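Local structure of serine protease inhibitor (Schistosoma haematobium, 3STO) at residues I46-G51 with E95-L100; G58-T63 with D325-T330; T119-E124 with T184-V189; T126-R131 with I329-N334; L304-T309 with N338-T343. The protein is a serpin that probably inhibits serine-type endopeptidases. All coordinates share one frame; numbering follows the deposited sequence.

In the fold
The contacts sit in the helical part of a serpin and in the large sheet behind it. Contacts 3 and 5 belong to that sheet. Their centres are about 11 Å apart, and strand 186-197 of contact 3 neighbours strand 339-348 of contact 5. Contact 1 packs against both through helix 43-55, with a probable hydrogen bond from Thr49 OG1 to Thr119 OG1 of contact 3. Its centre is about 17 Å from contact 5 and about 18 Å from contact 3. Contacts 2 and 4 share Ile329 and Thr330, with centres about 10 Å apart. They tie the loop before strand 339-348 to the turn into helix 61-70 and to the loop before helix 131-138. Leu326 and Tyr127 touch contact 3.

Contact 1 (I46-G51 with E95-L100); sequences ILFTLG and ELNNSL
Phe48 and Asn97 mark the closest backbone approach, 8.1 Å between their CA atoms, where segments 46-51 and 95-100, of helices 43-55 and 82-101, run 138° apart. The axes of the two short segments stay 11.3 Å apart, and Phe48 spans most of that gap. With CG anti to the carbonyl carbon (chi1 -64°), its ring extends toward the other helix. The far part of the ring does the touching. CE1 and CZ of Phe48 each lie 3.5 Å from Leu96 CB, which meets the ring at its edge, near the ring plane. Phe48 CZ also comes within 3.7 Å of the backbone N of Asn97. One turn on from Leu96, Leu100 CD1 approaches Phe48 CZ obliquely at 4.2 Å. On the other side of CZ from CE1, Phe48 CE2 is 4.0 Å from Asn97 OD1. The amide of Asn97 stands steeply to the ring, their planes 79° apart. Leu47 CD2 is 4.0 Å from Leu96 CD1, and the two side chains cross at about a right angle. Leu96 CD1 also touches Phe48 CE1, and so meets both residues.

No hydrogen bond joins the two segments; the contact is buried and apolar in the main. Asn97 ND2 makes a weak hydrogen bond with Glu142. Tyr93 packs edge-to-face with Phe48, and Ile117 of strand 112-124 touches Phe48, Asn97 and Leu100. His19 of helix 18-30 touches Leu47 and Leu96. This helix pair, closer to antiparallel than to parallel, belongs to the helical subdomain of the serpin fold, in which helix 43-55 is a central helix lying behind the large sheet.

Contact 2 (G58-T63 with D325-T330); sequences GAQGRT and DLSGIT
Thr63 meets Asp325 because its OG1 is beside its own backbone N, anti to the carbonyl carbon (chi1 -54°). Asp325 has CG anti to its backbone N (chi1 -167°), which puts CG beside Gln60 O and CB. The contact joins two parts of the serpin helical subdomain: the turn leading into helix 61-70 and the loop between helix 307-312 and strand 339-348.

Asp325 is gripped through its backbone at both N and O. Its N-H donates to Thr63 OG1 at 2.8 Å. Its carbonyl O accepts from Gln60 N, also at 2.8 Å. That second bond is straight, 169° at the hydrogen, and the donor comes nearly along the C=O axis. A third bond, Gly328 N to Gly58 O, is weak at 3.2 Å. The same Gly58 O receives a CA-H contact from Leu326.

The side chains fill in around the backbone. Leu326 CD1 lies beside Ala59, 3.7 Å from Ala59 CA, and touches Ala59 CB as well. Ile329 CG1 packs on the bare CA of Gly58 at 3.6 Å, an approach that the missing side chain permits. Gln60 bends at chi2. Its CB passes the carboxylate, and its CG comes up to the hydroxyl of Ser327. Arg62 takes no part here and forms a salt bridge with Asp317. The carboxylate of Asp325 is steadied within its own loop: Ser327 OG donates to Asp325 OD1 at 2.9 Å, meeting that oxygen nearly in line with its C-O bond.

Contact 3 (T119-E124 with T184-V189); sequences TGIFVE and TAMILV
Phe122 and Val189 cross obliquely on one face of the sheet. Phe122 CG is anti to its carbonyl carbon (chi1 -60°), and CE2 of the ring comes 3.6 Å from Val189 CG2. Val189 CB meets the same ring at its edge, in plane. Ile187 is paired with Phe122 on this face. Their side chains meet at CB, 4.4 Å from Phe122 CB to Ile187 CB, and Ile187 O lies at the edge of the Phe122 ring. Trp163 of helix 153-167 stacks edge-to-face with Phe122 and also touches Val189, so helix 153-167 lies over Phe122 and Val189.

The other face carries Ile121, Val123, Met186 and Leu188. Ile121 and Leu188 lie side by side and point the same way, with Ile121 CG1 3.8 Å from Leu188 CD2. Val123 and Met186, a selenomethionine, are placed alike, with Val123 CG2 4.2 Å from Met186 SE. Ile52, Thr49 and Leu53 of helix 43-55 pack against Ile121 or Leu188.

The two strands run antiparallel, 169° apart. Gly120 with Val189 and Phe122 with Ile187 are hydrogen-bonded pairs, each with two bonds. Phe122 N to Ile187 O is 2.8 Å. A further bond, Glu124 N to Ala185 O, is almost straight at 177°. Thr119 OG1 is hydrogen-bonded to Thr49 OG1. The contact is antiparallel pairing within sheet A, the large sheet of the serpin fold, sandwiched between two helices.

Contact 4 (T126-R131 with I329-N334); sequences TYEVER and ITPNPN
Glu128 and Asn332 meet through the asparagine side-chain carbonyl. Glu128 N donates to Asn332 OD1 at 2.8 Å in a straight bond (170°), the donor 30° out of the amide plane. The carbonyl O of Glu128 accepts from Thr330 OG1 at 2.7 Å, in the carbonyl plane. Glu130 N donates to Ile329 O at 2.8 Å, from above the carbonyl plane. Tyr127 and Asn332 slide past each other in opposite directions, with Tyr127 CD1 3.5 Å from Asn332 CB. Thr330 OG1 and Pro333 O lie at the ring edge of Tyr127.

The contact joins the loop between strand 112-124 and helix 131-138 to the loop before strand 339-348, at the surface of the serpin fold. Thr330 OG1 also accepts from Asn332 N, an ST turn. The Thr330 hydroxyl is thus donor across the contact and acceptor within its loop; the turn helps to place Asn332. Glu130 takes the N-cap position of helix 131-138.

Glu128 and Glu130 border Pro331. Glu128 crosses the ring at about a right angle. The Glu130 chain bends at chi2 (-64°), bringing CD to Pro331; Glu130 OE2 lies 3.2 Å from Pro331 CD. Leu335 touches Tyr127, Ile329 and Thr330; Phe133 touches Ile329.

Contact 5 (L304-T309 with N338-T343); sequences LDLVPT and NEFIQT
Leu304 and Gln342 form an antiparallel hydrogen-bonded pair. Leu304 N donates to Gln342 O at 2.6 Å, and Gln342 N returns a bond to Leu304 O at 2.9 Å. A third backbone bond, Leu306 N to Phe340 O at 2.8 Å, is nearly linear (171°) and continues the pairing past the end of strand 287-305. Leu304 O also takes a CA-H contact from Ile341.

One side-chain bond, a capping bond, lies at the turn into helix 307-312: Asp305 OD1 accepts from Val307 N at 2.9 Å, from above the carboxylate plane. Gln342 NE2 bonds Cys42 O and Asn190 OD1, and Gln342 OE1 bonds Thr41 OG1 and Asn344 ND2.

The apolar contacts lie beyond these bonds. Leu306 CD1 reaches Gln342 CB at 3.6 Å and Phe340 CE1 at 4.1 Å. Val307 CG2 is anti to its carbonyl carbon and rests 3.8 Å from Phe340 CB. Leu304 and Gln342 lie side by side, pointing the same way.

Strand 339-348 sits between strands 287-305 and 186-197 in the serpin sheet A; Ile341 has backbone bonds with Leu188 and Asn190. Helix 43-55 touches Leu306, Phe340 and Gln342, and Tyr26 of helix 18-30 touches Leu304 and Leu306.

Contact 1 (I46-G51 with E95-L100)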
# COMPACT_ATOMS: atom_id res chain seq x y z
N ILE A 46 -0.38 6.62 -0.66
CA ILE A 46 0.18 7.63 -1.57
C ILE A 46 -0.87 8.71 -1.75
O ILE A 46 -0.55 9.89 -1.70
CB ILE A 46 0.50 7.08 -2.99
CG1 ILE A 46 1.09 5.67 -2.96
CG2 ILE A 46 1.40 8.04 -3.75
CD1 ILE A 46 2.36 5.55 -2.15
N LEU A 47 -2.12 8.30 -1.94
CA LEU A 47 -3.26 9.23 -2.05
C LEU A 47 -3.45 10.13 -0.82
O LEU A 47 -3.63 11.33 -0.97
CB LEU A 47 -4.55 8.47 -2.36
CG LEU A 47 -5.80 9.30 -2.70
CD1 LEU A 47 -6.66 8.60 -3.71
CD2 LEU A 47 -6.60 9.60 -1.45
N PHE A 48 -3.42 9.57 0.39
CA PHE A 48 -3.55 10.36 1.61
C PHE A 48 -2.38 11.34 1.80
O PHE A 48 -2.57 12.45 2.25
CB PHE A 48 -3.63 9.47 2.85
CG PHE A 48 -4.85 8.59 2.90
CD1 PHE A 48 -5.80 8.62 1.88
CD2 PHE A 48 -5.07 7.73 3.98
CE1 PHE A 48 -6.93 7.81 1.94
CE2 PHE A 48 -6.20 6.93 4.04
CZ PHE A 48 -7.12 6.96 3.03
N THR A 49 -1.16 10.91 1.49
CA THR A 49 0.02 11.74 1.69
C THR A 49 0.05 12.91 0.71
O THR A 49 0.19 14.06 1.11
CB THR A 49 1.27 10.93 1.48
OG1 THR A 49 1.33 9.90 2.48
CG2 THR A 49 2.49 11.84 1.57
N LEU A 50 -0.08 12.59 -0.57
CA LEU A 50 -0.32 13.59 -1.61
C LEU A 50 -1.53 14.47 -1.29
O LEU A 50 -1.47 15.70 -1.37
CB LEU A 50 -0.60 12.88 -2.92
CG LEU A 50 -0.08 13.65 -4.11
CD1 LEU A 50 1.35 14.05 -3.78
CD2 LEU A 50 -0.15 12.73 -5.29
N GLY A 51 -2.64 13.83 -0.98
CA GLY A 51 -3.86 14.55 -0.72
C GLY A 51 -3.74 15.52 0.42
O GLY A 51 -4.34 16.59 0.41
N GLU A 95 -13.06 10.76 4.09
CA GLU A 95 -14.00 9.70 3.92
C GLU A 95 -13.23 8.36 3.91
O GLU A 95 -13.55 7.45 4.67
CB GLU A 95 -14.74 9.93 2.61
CG GLU A 95 -15.90 8.99 2.39
CD GLU A 95 -17.07 9.30 3.30
OE1 GLU A 95 -16.96 10.26 4.10
OE2 GLU A 95 -18.09 8.58 3.20
N LEU A 96 -12.18 8.27 3.10
CA LEU A 96 -11.38 7.05 2.98
C LEU A 96 -10.67 6.71 4.29
O LEU A 96 -10.61 5.56 4.72
CB LEU A 96 -10.37 7.17 1.84
CG LEU A 96 -10.99 7.20 0.45
CD1 LEU A 96 -9.97 7.54 -0.65
CD2 LEU A 96 -11.70 5.88 0.17
N ASN A 97 -10.15 7.73 4.93
CA ASN A 97 -9.51 7.52 6.22
C ASN A 97 -10.50 7.02 7.29
O ASN A 97 -10.22 6.09 8.04
CB ASN A 97 -8.80 8.81 6.67
CG ASN A 97 -7.95 8.60 7.89
OD1 ASN A 97 -6.96 7.89 7.81
ND2 ASN A 97 -8.32 9.19 9.03
N ASN A 98 -11.67 7.67 7.36
CA ASN A 98 -12.72 7.23 8.27
C ASN A 98 -13.17 5.78 8.05
O ASN A 98 -13.39 5.04 9.00
CB ASN A 98 -13.95 8.14 8.19
CG ASN A 98 -13.73 9.48 8.87
OD1 ASN A 98 -12.92 9.59 9.79
ND2 ASN A 98 -14.47 10.50 8.42
N SER A 99 -13.34 5.43 6.78
CA SER A 99 -13.78 4.11 6.40
C SER A 99 -12.76 3.08 6.86
O SER A 99 -13.13 2.12 7.49
CB SER A 99 -13.97 4.03 4.90
OG SER A 99 -14.58 2.82 4.56
N LEU A 100 -11.48 3.33 6.62
CA LEU A 100 -10.44 2.35 6.91
C LEU A 100 -10.11 2.23 8.40
O LEU A 100 -9.95 1.10 8.93
CB LEU A 100 -9.18 2.63 6.09
CG LEU A 100 -9.24 2.33 4.59
CD1 LEU A 100 -8.05 2.96 3.84
CD2 LEU A 100 -9.29 0.83 4.39

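Contact 2 (G58-T63 with D325-T330)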
# COMPACT_ATOMS: atom_id res chain seq x y z
N GLY A 58 -1.89 23.62 1.87
CA GLY A 58 -0.46 23.74 1.67
C GLY A 58 -0.03 24.01 0.22
O GLY A 58 0.80 24.89 -0.04
N ALA A 59 -0.59 23.25 -0.72
CA ALA A 59 -0.14 23.31 -2.10
C ALA A 59 -1.03 24.25 -2.89
O ALA A 59 -2.25 24.11 -2.89
CB ALA A 59 -0.18 21.92 -2.73
N GLN A 60 -0.42 25.21 -3.57
CA GLN A 60 -1.21 26.23 -4.23
C GLN A 60 -0.86 26.34 -5.70
O GLN A 60 0.10 25.73 -6.16
CB GLN A 60 -0.98 27.57 -3.52
CG GLN A 60 -1.59 27.62 -2.14
CD GLN A 60 -3.09 27.83 -2.17
OE1 GLN A 60 -3.73 27.79 -3.24
NE2 GLN A 60 -3.65 28.07 -1.01
N GLY A 61 -1.60 27.19 -6.39
CA GLY A 61 -1.35 27.42 -7.79
C GLY A 61 -1.30 26.12 -8.57
O GLY A 61 -2.11 25.23 -8.37
N ARG A 62 -0.32 26.03 -9.46
CA ARG A 62 -0.17 24.93 -10.37
C ARG A 62 0.30 23.63 -9.63
O ARG A 62 0.02 22.51 -10.05
CB ARG A 62 0.83 25.35 -11.46
CG ARG A 62 0.89 24.42 -12.67
CD ARG A 62 1.52 25.12 -13.84
NE ARG A 62 2.54 24.29 -14.47
CZ ARG A 62 3.84 24.47 -14.31
NH1 ARG A 62 4.28 25.47 -13.55
NH2 ARG A 62 4.70 23.66 -14.92
N THR A 63 1.00 23.81 -8.51
CA THR A 63 1.37 22.71 -7.64
C THR A 63 0.14 21.97 -7.07
O THR A 63 0.05 20.75 -7.16
CB THR A 63 2.26 23.21 -6.49
OG1 THR A 63 3.38 23.92 -7.03
CG2 THR A 63 2.76 22.06 -5.64
N ASP A 325 4.98 25.67 -5.45
CA ASP A 325 4.15 26.63 -4.74
C ASP A 325 3.54 26.01 -3.45
O ASP A 325 2.40 25.52 -3.46
CB ASP A 325 3.05 27.22 -5.67
CG ASP A 325 2.35 28.48 -5.06
OD1 ASP A 325 2.29 28.63 -3.82
OD2 ASP A 325 1.85 29.33 -5.84
N LEU A 326 4.31 26.05 -2.36
CA LEU A 326 3.83 25.64 -1.03
C LEU A 326 3.64 26.86 -0.12
O LEU A 326 4.00 26.86 1.07
CB LEU A 326 4.76 24.60 -0.38
CG LEU A 326 4.78 23.10 -0.78
CD1 LEU A 326 3.43 22.61 -1.23
CD2 LEU A 326 5.83 22.76 -1.81
N SER A 327 3.02 27.89 -0.67
CA SER A 327 2.88 29.13 0.06
C SER A 327 1.86 28.95 1.18
O SER A 327 1.83 29.74 2.11
CB SER A 327 2.49 30.27 -0.88
OG SER A 327 1.23 30.02 -1.47
N GLY A 328 1.04 27.91 1.09
CA GLY A 328 0.11 27.58 2.16
C GLY A 328 0.81 27.00 3.38
O GLY A 328 0.23 26.94 4.47
N ILE A 329 2.05 26.56 3.21
CA ILE A 329 2.83 25.99 4.30
C ILE A 329 3.85 26.98 4.89
O ILE A 329 4.06 27.03 6.10
CB ILE A 329 3.63 24.74 3.83
CG1 ILE A 329 2.68 23.62 3.38
CG2 ILE A 329 4.59 24.26 4.92
CD1 ILE A 329 3.42 22.43 2.73
N THR A 330 4.49 27.75 4.01
CA THR A 330 5.54 28.68 4.40
C THR A 330 5.60 29.93 3.50
O THR A 330 5.43 29.84 2.28
CB THR A 330 6.91 27.97 4.38
OG1 THR A 330 7.95 28.87 4.83
CG2 THR A 330 7.23 27.54 2.98

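Contact 3 (T119-E124 with T184-V189)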
# COMPACT_ATOMS: atom_id res chain seq x y z
N THR A 119 1.18 9.46 7.82
CA THR A 119 1.99 10.36 7.03
C THR A 119 2.83 11.29 7.91
O THR A 119 2.29 12.02 8.74
CB THR A 119 1.14 11.19 6.06
OG1 THR A 119 0.57 10.31 5.09
CG2 THR A 119 2.01 12.22 5.35
N GLY A 120 4.14 11.24 7.73
CA GLY A 120 5.02 12.18 8.39
C GLY A 120 5.51 13.21 7.39
O GLY A 120 6.05 12.87 6.33
N ILE A 121 5.29 14.48 7.72
CA ILE A 121 5.78 15.59 6.93
C ILE A 121 7.01 16.10 7.66
O ILE A 121 6.90 16.59 8.77
CB ILE A 121 4.69 16.70 6.81
CG1 ILE A 121 3.46 16.18 6.03
CG2 ILE A 121 5.23 17.96 6.18
CD1 ILE A 121 2.24 17.15 6.03
N PHE A 122 8.19 15.95 7.07
CA PHE A 122 9.42 16.38 7.73
C PHE A 122 10.01 17.63 7.05
O PHE A 122 10.53 17.56 5.93
CB PHE A 122 10.46 15.24 7.82
CG PHE A 122 9.98 14.04 8.58
CD1 PHE A 122 10.11 13.98 9.97
CD2 PHE A 122 9.41 12.96 7.92
CE1 PHE A 122 9.66 12.88 10.68
CE2 PHE A 122 8.94 11.85 8.62
CZ PHE A 122 9.07 11.81 10.00
N VAL A 123 9.93 18.76 7.75
CA VAL A 123 10.41 20.04 7.23
C VAL A 123 11.59 20.60 8.03
O VAL A 123 11.58 20.61 9.27
CB VAL A 123 9.31 21.10 7.23
CG1 VAL A 123 9.79 22.34 6.51
CG2 VAL A 123 8.05 20.57 6.59
N GLU A 124 12.59 21.07 7.29
CA GLU A 124 13.69 21.85 7.85
C GLU A 124 13.18 22.94 8.83
O GLU A 124 12.22 23.68 8.54
CB GLU A 124 14.48 22.48 6.69
CG GLU A 124 15.47 23.56 7.11
CD GLU A 124 16.47 23.02 8.09
OE1 GLU A 124 17.13 22.02 7.72
OE2 GLU A 124 16.57 23.57 9.22
N THR A 184 18.57 19.53 2.19
CA THR A 184 17.23 18.96 2.10
C THR A 184 16.22 19.89 2.77
O THR A 184 16.36 20.24 3.94
CB THR A 184 17.18 17.52 2.71
OG1 THR A 184 17.72 16.59 1.76
CG2 THR A 184 15.74 17.11 3.05
N ALA A 185 15.19 20.27 2.02
CA ALA A 185 14.11 21.11 2.55
C ALA A 185 13.00 20.30 3.22
O ALA A 185 12.57 20.61 4.33
CB ALA A 185 13.52 21.98 1.43
N MSE A 186 12.52 19.27 2.53
CA MSE A 186 11.33 18.57 2.99
C MSE A 186 11.26 17.13 2.52
O MSE A 186 11.55 16.83 1.35
CB MSE A 186 10.07 19.30 2.53
CG MSE A 186 8.78 18.58 2.92
SE MSE A 186 7.15 19.68 2.59
CE MSE A 186 7.70 20.56 0.94
N ILE A 187 10.89 16.26 3.44
CA ILE A 187 10.70 14.85 3.14
C ILE A 187 9.35 14.35 3.62
O ILE A 187 8.94 14.60 4.76
CB ILE A 187 11.78 14.02 3.79
CG1 ILE A 187 13.13 14.26 3.09
CG2 ILE A 187 11.36 12.53 3.77
CD1 ILE A 187 14.26 13.43 3.66
N LEU A 188 8.64 13.68 2.73
CA LEU A 188 7.37 13.02 3.06
C LEU A 188 7.59 11.51 3.17
O LEU A 188 8.28 10.91 2.32
CB LEU A 188 6.32 13.28 1.99
CG LEU A 188 5.92 14.72 1.66
CD1 LEU A 188 4.96 14.70 0.48
CD2 LEU A 188 5.30 15.35 2.86
N VAL A 189 7.02 10.93 4.22
CA VAL A 189 7.14 9.51 4.55
C VAL A 189 5.75 8.91 4.80
O VAL A 189 5.02 9.34 5.69
CB VAL A 189 8.05 9.27 5.80
CG1 VAL A 189 8.28 7.78 6.01
CG2 VAL A 189 9.39 9.94 5.65

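Contact 4 (T126-R131 with I329-N334)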
# COMPACT_ATOMS: atom_id res chain seq x y z
N THR A 126 14.47 25.72 9.87
CA THR A 126 14.64 27.08 9.34
C THR A 126 13.37 27.69 8.74
O THR A 126 13.15 28.89 8.87
CB THR A 126 15.74 27.11 8.26
OG1 THR A 126 17.02 27.20 8.89
CG2 THR A 126 15.52 28.31 7.33
N TYR A 127 12.56 26.87 8.08
CA TYR A 127 11.31 27.32 7.46
C TYR A 127 10.22 27.70 8.46
O TYR A 127 9.96 26.98 9.43
CB TYR A 127 10.76 26.27 6.48
CG TYR A 127 11.49 26.20 5.15
CD1 TYR A 127 11.15 27.05 4.12
CD2 TYR A 127 12.51 25.29 4.94
CE1 TYR A 127 11.81 27.01 2.90
CE2 TYR A 127 13.18 25.23 3.72
CZ TYR A 127 12.82 26.10 2.71
OH TYR A 127 13.47 26.05 1.49
N GLU A 128 9.60 28.85 8.21
CA GLU A 128 8.49 29.34 9.02
C GLU A 128 7.21 28.68 8.53
O GLU A 128 7.02 28.51 7.33
CB GLU A 128 8.38 30.87 8.89
CG GLU A 128 7.09 31.45 9.51
CD GLU A 128 7.00 32.97 9.43
OE1 GLU A 128 7.96 33.62 8.94
OE2 GLU A 128 5.97 33.53 9.86
N VAL A 129 6.31 28.35 9.45
CA VAL A 129 5.21 27.48 9.12
C VAL A 129 3.89 28.15 9.41
O VAL A 129 3.57 28.41 10.56
CB VAL A 129 5.33 26.14 9.90
CG1 VAL A 129 4.10 25.24 9.69
CG2 VAL A 129 6.64 25.42 9.53
N GLU A 130 3.11 28.41 8.36
CA GLU A 130 1.84 29.11 8.52
C GLU A 130 1.05 28.44 9.64
O GLU A 130 0.97 27.23 9.70
CB GLU A 130 1.02 29.10 7.22
CG GLU A 130 1.72 29.65 5.98
CD GLU A 130 2.06 31.11 6.11
OE1 GLU A 130 1.73 31.69 7.17
OE2 GLU A 130 2.65 31.70 5.18
N ARG A 131 0.48 29.25 10.52
CA ARG A 131 -0.41 28.76 11.58
C ARG A 131 -1.62 27.96 11.07
O ARG A 131 -2.03 26.98 11.70
CB ARG A 131 -0.90 29.95 12.43
N ILE A 329 2.05 26.56 3.21
CA ILE A 329 2.83 25.99 4.30
C ILE A 329 3.85 26.98 4.89
O ILE A 329 4.06 27.03 6.10
CB ILE A 329 3.63 24.74 3.83
CG1 ILE A 329 2.68 23.62 3.38
CG2 ILE A 329 4.59 24.26 4.92
CD1 ILE A 329 3.42 22.43 2.73
N THR A 330 4.49 27.75 4.01
CA THR A 330 5.54 28.68 4.40
C THR A 330 5.60 29.93 3.50
O THR A 330 5.43 29.84 2.28
CB THR A 330 6.91 27.97 4.38
OG1 THR A 330 7.95 28.87 4.83
CG2 THR A 330 7.23 27.54 2.98
N PRO A 331 5.85 31.10 4.11
CA PRO A 331 6.12 32.29 3.29
C PRO A 331 7.50 32.16 2.67
O PRO A 331 7.77 32.73 1.60
CB PRO A 331 6.11 33.42 4.31
CG PRO A 331 6.45 32.78 5.59
CD PRO A 331 5.83 31.41 5.54
N ASN A 332 8.38 31.39 3.31
CA ASN A 332 9.72 31.18 2.78
C ASN A 332 9.65 30.43 1.46
O ASN A 332 9.20 29.28 1.40
CB ASN A 332 10.63 30.47 3.80
CG ASN A 332 10.61 31.13 5.18
OD1 ASN A 332 10.73 30.46 6.22
ND2 ASN A 332 10.44 32.45 5.20
N PRO A 333 10.07 31.08 0.37
CA PRO A 333 9.94 30.40 -0.92
C PRO A 333 11.05 29.35 -1.06
O PRO A 333 11.93 29.26 -0.19
CB PRO A 333 10.09 31.54 -1.93
CG PRO A 333 11.02 32.49 -1.25
CD PRO A 333 10.71 32.40 0.24
N ASN A 334 10.99 28.57 -2.13
CA ASN A 334 11.93 27.47 -2.31
C ASN A 334 11.63 26.22 -1.48
O ASN A 334 12.39 25.27 -1.57
CB ASN A 334 13.36 27.92 -2.03
CG ASN A 334 13.84 28.98 -2.98
OD1 ASN A 334 13.48 28.98 -4.17
ND2 ASN A 334 14.65 29.91 -2.48

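Contact 5 (L304-T309 with N338-T343)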
# COMPACT_ATOMS: atom_id res chain seq x y z
N LEU A 304 9.89 2.51 -0.99
CA LEU A 304 9.75 3.03 -2.34
C LEU A 304 10.03 4.53 -2.37
O LEU A 304 9.57 5.28 -1.48
CB LEU A 304 8.33 2.81 -2.83
CG LEU A 304 7.89 1.41 -3.17
CD1 LEU A 304 6.44 1.50 -3.59
CD2 LEU A 304 8.77 0.85 -4.27
N ASP A 305 10.79 4.94 -3.39
CA ASP A 305 10.93 6.35 -3.77
C ASP A 305 9.85 6.58 -4.81
O ASP A 305 9.92 6.05 -5.91
CB ASP A 305 12.31 6.62 -4.39
CG ASP A 305 12.38 7.96 -5.16
OD1 ASP A 305 11.52 8.86 -4.94
OD2 ASP A 305 13.30 8.12 -6.00
N LEU A 306 8.85 7.37 -4.45
CA LEU A 306 7.73 7.58 -5.36
C LEU A 306 7.85 8.82 -6.25
O LEU A 306 7.00 9.05 -7.13
CB LEU A 306 6.43 7.61 -4.57
CG LEU A 306 6.37 6.28 -3.85
CD1 LEU A 306 5.41 6.33 -2.72
CD2 LEU A 306 6.02 5.21 -4.85
N VAL A 307 8.91 9.60 -6.05
CA VAL A 307 9.01 10.86 -6.80
C VAL A 307 8.94 10.68 -8.33
O VAL A 307 8.14 11.33 -8.98
CB VAL A 307 10.22 11.72 -6.36
CG1 VAL A 307 10.43 12.87 -7.33
CG2 VAL A 307 10.03 12.22 -4.93
N PRO A 308 9.74 9.73 -8.91
CA PRO A 308 9.71 9.50 -10.36
C PRO A 308 8.35 9.05 -10.89
O PRO A 308 7.87 9.58 -11.90
CB PRO A 308 10.77 8.41 -10.57
CG PRO A 308 11.70 8.55 -9.38
CD PRO A 308 10.80 8.94 -8.25
N THR A 309 7.73 8.09 -10.22
CA THR A 309 6.39 7.63 -10.61
C THR A 309 5.37 8.76 -10.56
O THR A 309 4.57 8.90 -11.47
CB THR A 309 5.86 6.51 -9.68
OG1 THR A 309 6.78 5.41 -9.67
CG2 THR A 309 4.49 6.03 -10.13
N ASN A 338 11.79 17.08 -1.39
CA ASN A 338 12.99 16.39 -1.89
C ASN A 338 12.71 14.91 -2.11
O ASN A 338 13.05 14.36 -3.16
CB ASN A 338 14.15 16.53 -0.90
CG ASN A 338 14.63 17.94 -0.77
OD1 ASN A 338 14.10 18.72 0.04
ND2 ASN A 338 15.65 18.29 -1.56
N GLU A 339 12.10 14.26 -1.11
CA GLU A 339 11.83 12.82 -1.18
C GLU A 339 10.41 12.48 -0.72
O GLU A 339 9.85 13.10 0.19
CB GLU A 339 12.83 12.03 -0.34
CG GLU A 339 14.27 12.49 -0.48
CD GLU A 339 15.23 11.73 0.44
OE1 GLU A 339 15.07 10.49 0.58
OE2 GLU A 339 16.13 12.37 1.02
N PHE A 340 9.83 11.48 -1.38
CA PHE A 340 8.49 11.05 -1.09
C PHE A 340 8.63 9.53 -1.06
O PHE A 340 8.82 8.86 -2.08
CB PHE A 340 7.55 11.57 -2.18
CG PHE A 340 6.09 11.30 -1.93
CD1 PHE A 340 5.67 10.19 -1.25
CD2 PHE A 340 5.12 12.17 -2.39
CE1 PHE A 340 4.32 9.93 -1.05
CE2 PHE A 340 3.77 11.92 -2.19
CZ PHE A 340 3.38 10.79 -1.51
N ILE A 341 8.58 8.99 0.14
CA ILE A 341 9.00 7.63 0.39
C ILE A 341 7.89 6.87 1.07
O ILE A 341 7.33 7.36 2.05
CB ILE A 341 10.28 7.58 1.30
CG1 ILE A 341 11.49 8.18 0.57
CG2 ILE A 341 10.65 6.17 1.64
CD1 ILE A 341 12.63 8.53 1.50
N GLN A 342 7.57 5.69 0.52
CA GLN A 342 6.69 4.73 1.19
C GLN A 342 7.48 3.51 1.72
O GLN A 342 8.26 2.90 1.01
CB GLN A 342 5.51 4.30 0.30
CG GLN A 342 4.58 3.32 0.99
CD GLN A 342 3.39 2.92 0.12
OE1 GLN A 342 3.53 2.10 -0.80
NE2 GLN A 342 2.23 3.49 0.39
N THR A 343 7.29 3.20 2.99
CA THR A 343 7.96 2.08 3.57
C THR A 343 6.89 1.10 4.04
O THR A 343 5.97 1.49 4.79
CB THR A 343 8.92 2.51 4.68
OG1 THR A 343 9.50 1.33 5.29
CG2 THR A 343 8.21 3.31 5.73